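PDB 4CVU: beta-mannosidase from Trichoderma harzianum, which probably hydrolyses terminal beta-linked mannose residues from the non-reducing ends of oligosaccharides, as a family 2 glycoside hydrolase. Local coordinates for residues P397-D402 with P429-D434. Numbering follows the deposited sequence.
Sequences PRVTSD and PDWIYD. With CD (cadmium ion), chain R; CD (cadmium ion), chain S; CD (cadmium ion), chain B.
Trp-431 reaches across to the backbone of Val-399, Thr-400 and Ser-401 with the six-membered part of its indole, and no hydrogen bond joins the two segments. Thr-400 O lies 3.4 Å from CH2 of Trp-431, at the ring edge and near its plane, where it faces the slightly positive C-H rim. Val-399 O approaches CZ2 of the same ring obliquely, at 3.5 Å.

Apolar contacts come from Ser-401 and Val-399. Ser-401 brings its CA obliquely to 3.5 Å from CZ3 of Trp-431. On Val-399, the methyl that sits opposite the backbone N (chi1 174°) is the one that touches, CG1 lying 4.2 Å from CH2 of Trp-431. Ile-432 CG1 packs over one indole face, 3.6 Å above the plane and displaced toward the rim; Met-404 of helix 401-413 also touches the tryptophan. An alanine in place of Trp-431 would probably leave a gap beside Val-399 and take from Thr-400 O the ring edge it faces, and from Val-399 O its neighbour at CZ2.

Metal coordination flanks this contact without bridging it. Asp-430 and Asp-434, one helical turn apart, each offer both carboxylate oxygens to one cadmium, the OD2 of Asp-430 binding it at 2.3 Å. Asp-430 OD1 also binds a second cadmium, which His-477 helps to hold. Asp-402 OD2 holds a third at 2.2 Å.

Parallel strands 380-389, 418-421 and 442-446 alternate with helices 401-413 and 430-439, consistent with the (beta/alpha)8 barrel of family 2 catalytic domains. The contact joins the start of helix 401-413, with the loop leading into it, to the first turn of helix 430-439, probably consecutive helices of the barrel. With 144 Å² buried, the join rests on van der Waals fit and probably a weak electrostatic attraction between Thr-400 O and the C-H edge of the indole.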
ATOM      1  N   PRO A 397      -7.793 -21.837  -6.434  1.00 35.66           N
ATOM      2  CA  PRO A 397      -6.762 -22.139  -7.416  1.00 36.48           C
ATOM      3  C   PRO A 397      -5.339 -21.664  -7.100  1.00 37.18           C
ATOM      4  O   PRO A 397      -4.386 -22.295  -7.550  1.00 39.72           O
ATOM      5  CB  PRO A 397      -7.291 -21.478  -8.676  1.00 37.09           C
ATOM      6  CG  PRO A 397      -8.770 -21.550  -8.527  1.00 37.15           C
ATOM      7  CD  PRO A 397      -8.972 -21.230  -7.061  1.00 35.35           C
ATOM      8  N   ARG A 398      -5.162 -20.575  -6.349  1.00 35.94           N
ATOM      9  CA  ARG A 398      -3.793 -20.097  -6.130  1.00 36.39           C
ATOM     10  C   ARG A 398      -3.158 -20.715  -4.895  1.00 35.27           C
ATOM     11  O   ARG A 398      -2.018 -20.403  -4.547  1.00 34.08           O
ATOM     12  CB  ARG A 398      -3.736 -18.545  -6.094  1.00 36.39           C
ATOM     13  CG  ARG A 398      -4.481 -17.869  -4.959  1.00 36.54           C
ATOM     14  CD  ARG A 398      -4.271 -16.351  -5.095  1.00 36.52           C
ATOM     15  NE  ARG A 398      -5.013 -15.607  -4.096  1.00 35.71           N
ATOM     16  CZ  ARG A 398      -4.885 -14.294  -3.912  1.00 34.93           C
ATOM     17  NH1 ARG A 398      -4.101 -13.578  -4.712  1.00 35.76           N
ATOM     18  NH2 ARG A 398      -5.558 -13.686  -2.958  1.00 34.12           N
ATOM     19  N   VAL A 399      -3.893 -21.598  -4.207  1.00 35.09           N
ATOM     20  CA  VAL A 399      -3.320 -22.289  -3.099  1.00 34.51           C
ATOM     21  C   VAL A 399      -2.324 -23.338  -3.545  1.00 34.76           C
ATOM     22  O   VAL A 399      -2.697 -24.308  -4.196  1.00 36.45           O
ATOM     23  CB  VAL A 399      -4.391 -22.949  -2.260  1.00 34.44           C
ATOM     24  CG1 VAL A 399      -3.750 -23.780  -1.185  1.00 36.30           C
ATOM     25  CG2 VAL A 399      -5.276 -21.894  -1.679  1.00 35.45           C
ATOM     26  N   THR A 400      -1.057 -23.162  -3.150  1.00 35.20           N
ATOM     27  CA  THR A 400       0.014 -23.993  -3.588  1.00 35.39           C
ATOM     28  C   THR A 400       0.447 -25.045  -2.586  1.00 36.96           C
ATOM     29  O   THR A 400       0.119 -25.015  -1.356  1.00 36.78           O
ATOM     30  CB  THR A 400       1.259 -23.183  -3.925  1.00 36.48           C
ATOM     31  OG1 THR A 400       1.752 -22.522  -2.738  1.00 36.36           O
ATOM     32  CG2 THR A 400       0.971 -22.198  -5.037  1.00 37.35           C
ATOM     33  N   SER A 401       1.148 -26.014  -3.155  1.00 36.61           N
ATOM     34  CA  SER A 401       1.831 -27.064  -2.403  1.00 38.43           C
ATOM     35  C   SER A 401       2.838 -26.499  -1.378  1.00 37.99           C
ATOM     36  O   SER A 401       2.844 -26.892  -0.199  1.00 37.61           O
ATOM     37  CB  SER A 401       2.485 -28.005  -3.419  1.00 39.11           C
ATOM     38  OG  SER A 401       3.326 -28.914  -2.807  1.00 41.10           O
ATOM     39  N   ASP A 402       3.658 -25.550  -1.810  1.00 38.84           N
ATOM     40  CA  ASP A 402       4.558 -24.848  -0.897  1.00 38.81           C
ATOM     41  C   ASP A 402       3.822 -24.175   0.247  1.00 37.37           C
ATOM     42  O   ASP A 402       4.237 -24.285   1.389  1.00 35.51           O
ATOM     43  CB  ASP A 402       5.363 -23.796  -1.639  1.00 40.53           C
ATOM     44  CG  ASP A 402       6.510 -24.374  -2.426  1.00 40.79           C
ATOM     45  OD1 ASP A 402       6.819 -25.573  -2.305  1.00 42.90           O
ATOM     46  OD2 ASP A 402       7.140 -23.595  -3.188  1.00 42.37           O
ATOM     47  N   PRO A 429      -8.870 -30.992  -1.895  1.00 41.59           N
ATOM     48  CA  PRO A 429      -8.341 -31.811  -2.983  1.00 41.71           C
ATOM     49  C   PRO A 429      -7.440 -32.933  -2.473  1.00 41.86           C
ATOM     50  O   PRO A 429      -6.865 -32.811  -1.389  1.00 41.63           O
ATOM     51  CB  PRO A 429      -7.525 -30.794  -3.808  1.00 42.39           C
ATOM     52  CG  PRO A 429      -8.094 -29.470  -3.467  1.00 42.39           C
ATOM     53  CD  PRO A 429      -8.567 -29.565  -2.047  1.00 41.21           C
ATOM     54  N   ASP A 430      -7.335 -34.021  -3.245  1.00 41.83           N
ATOM     55  CA  ASP A 430      -6.506 -35.166  -2.910  1.00 41.73           C
ATOM     56  C   ASP A 430      -5.093 -34.764  -2.425  1.00 40.31           C
ATOM     57  O   ASP A 430      -4.589 -35.333  -1.457  1.00 41.05           O
ATOM     58  CB  ASP A 430      -6.404 -36.159  -4.123  1.00 42.73           C
ATOM     59  CG  ASP A 430      -5.326 -37.252  -3.921  1.00 43.53           C
ATOM     60  OD1 ASP A 430      -5.383 -38.092  -2.960  1.00 45.47           O
ATOM     61  OD2 ASP A 430      -4.383 -37.298  -4.745  1.00 47.45           O
ATOM     62  N   TRP A 431      -4.458 -33.818  -3.108  1.00 39.59           N
ATOM     63  CA  TRP A 431      -3.093 -33.476  -2.777  1.00 40.33           C
ATOM     64  C   TRP A 431      -2.894 -32.936  -1.350  1.00 39.59           C
ATOM     65  O   TRP A 431      -1.820 -33.107  -0.793  1.00 38.73           O
ATOM     66  CB  TRP A 431      -2.456 -32.567  -3.831  1.00 40.01           C
ATOM     67  CG  TRP A 431      -2.990 -31.175  -3.914  1.00 39.75           C
ATOM     68  CD1 TRP A 431      -3.992 -30.718  -4.730  1.00 39.98           C
ATOM     69  CD2 TRP A 431      -2.507 -30.037  -3.203  1.00 39.31           C
ATOM     70  NE1 TRP A 431      -4.174 -29.371  -4.548  1.00 39.30           N
ATOM     71  CE2 TRP A 431      -3.278 -28.925  -3.617  1.00 40.48           C
ATOM     72  CE3 TRP A 431      -1.503 -29.846  -2.245  1.00 39.95           C
ATOM     73  CZ2 TRP A 431      -3.064 -27.634  -3.111  1.00 39.86           C
ATOM     74  CZ3 TRP A 431      -1.295 -28.570  -1.748  1.00 39.68           C
ATOM     75  CH2 TRP A 431      -2.074 -27.478  -2.187  1.00 39.28           C
ATOM     76  N   ILE A 432      -3.931 -32.359  -0.747  1.00 39.33           N
ATOM     77  CA  ILE A 432      -3.831 -31.835   0.611  1.00 39.85           C
ATOM     78  C   ILE A 432      -3.986 -32.971   1.642  1.00 38.98           C
ATOM     79  O   ILE A 432      -3.259 -32.998   2.625  1.00 38.51           O
ATOM     80  CB  ILE A 432      -4.859 -30.700   0.871  1.00 38.60           C
ATOM     81  CG1 ILE A 432      -4.532 -29.499  -0.006  1.00 39.60           C
ATOM     82  CG2 ILE A 432      -4.837 -30.291   2.343  1.00 40.13           C
ATOM     83  CD1 ILE A 432      -5.484 -28.327   0.131  1.00 39.09           C
ATOM     84  N   TYR A 433      -4.946 -33.869   1.433  1.00 38.08           N
ATOM     85  CA  TYR A 433      -5.059 -35.088   2.243  1.00 38.03           C
ATOM     86  C   TYR A 433      -3.769 -35.905   2.126  1.00 38.80           C
ATOM     87  O   TYR A 433      -3.358 -36.527   3.078  1.00 38.57           O
ATOM     88  CB  TYR A 433      -6.266 -35.964   1.838  1.00 37.43           C
ATOM     89  CG  TYR A 433      -7.598 -35.558   2.475  1.00 37.30           C
ATOM     90  CD1 TYR A 433      -8.430 -34.607   1.886  1.00 37.27           C
ATOM     91  CD2 TYR A 433      -8.037 -36.150   3.657  1.00 36.79           C
ATOM     92  CE1 TYR A 433      -9.650 -34.232   2.474  1.00 36.70           C
ATOM     93  CE2 TYR A 433      -9.262 -35.801   4.231  1.00 36.77           C
ATOM     94  CZ  TYR A 433     -10.068 -34.840   3.634  1.00 37.15           C
ATOM     95  OH  TYR A 433     -11.290 -34.464   4.194  1.00 36.28           O
ATOM     96  N   ASP A 434      -3.117 -35.893   0.966  1.00 38.01           N
ATOM     97  CA  ASP A 434      -1.831 -36.574   0.830  1.00 38.52           C
ATOM     98  C   ASP A 434      -0.794 -36.092   1.820  1.00 36.53           C
ATOM     99  O   ASP A 434      -0.029 -36.897   2.372  1.00 38.16           O
ATOM    100  CB  ASP A 434      -1.238 -36.355  -0.568  1.00 39.73           C
ATOM    101  CG  ASP A 434      -1.891 -37.205  -1.614  1.00 41.52           C
ATOM    102  OD1 ASP A 434      -2.702 -38.128  -1.279  1.00 43.61           O
ATOM    103  OD2 ASP A 434      -1.571 -36.927  -2.791  1.00 43.32           O
TER
HETATM  104 CD    CD R1013      -2.902 -38.758  -3.833  1.00 52.77          CD
HETATM  105 CD    CD S1014      -7.475 -39.269  -4.112  1.00 76.45          CD
HETATM  106 CD    CD B1024       8.729 -24.709  -4.261  1.00 44.89          CD
HETATM  107  O   HOH W   1      -1.574 -38.582  -5.486  1.00 40.86           O
HETATM  108  O   HOH W   2      -3.352 -41.275  -3.630  1.00 37.39           O
HETATM  109  O   HOH W   3      -6.115 -39.565  -6.395  1.00 53.53           O
HETATM  110  O   HOH W   4      -8.862 -37.640  -2.920  1.00 35.19           O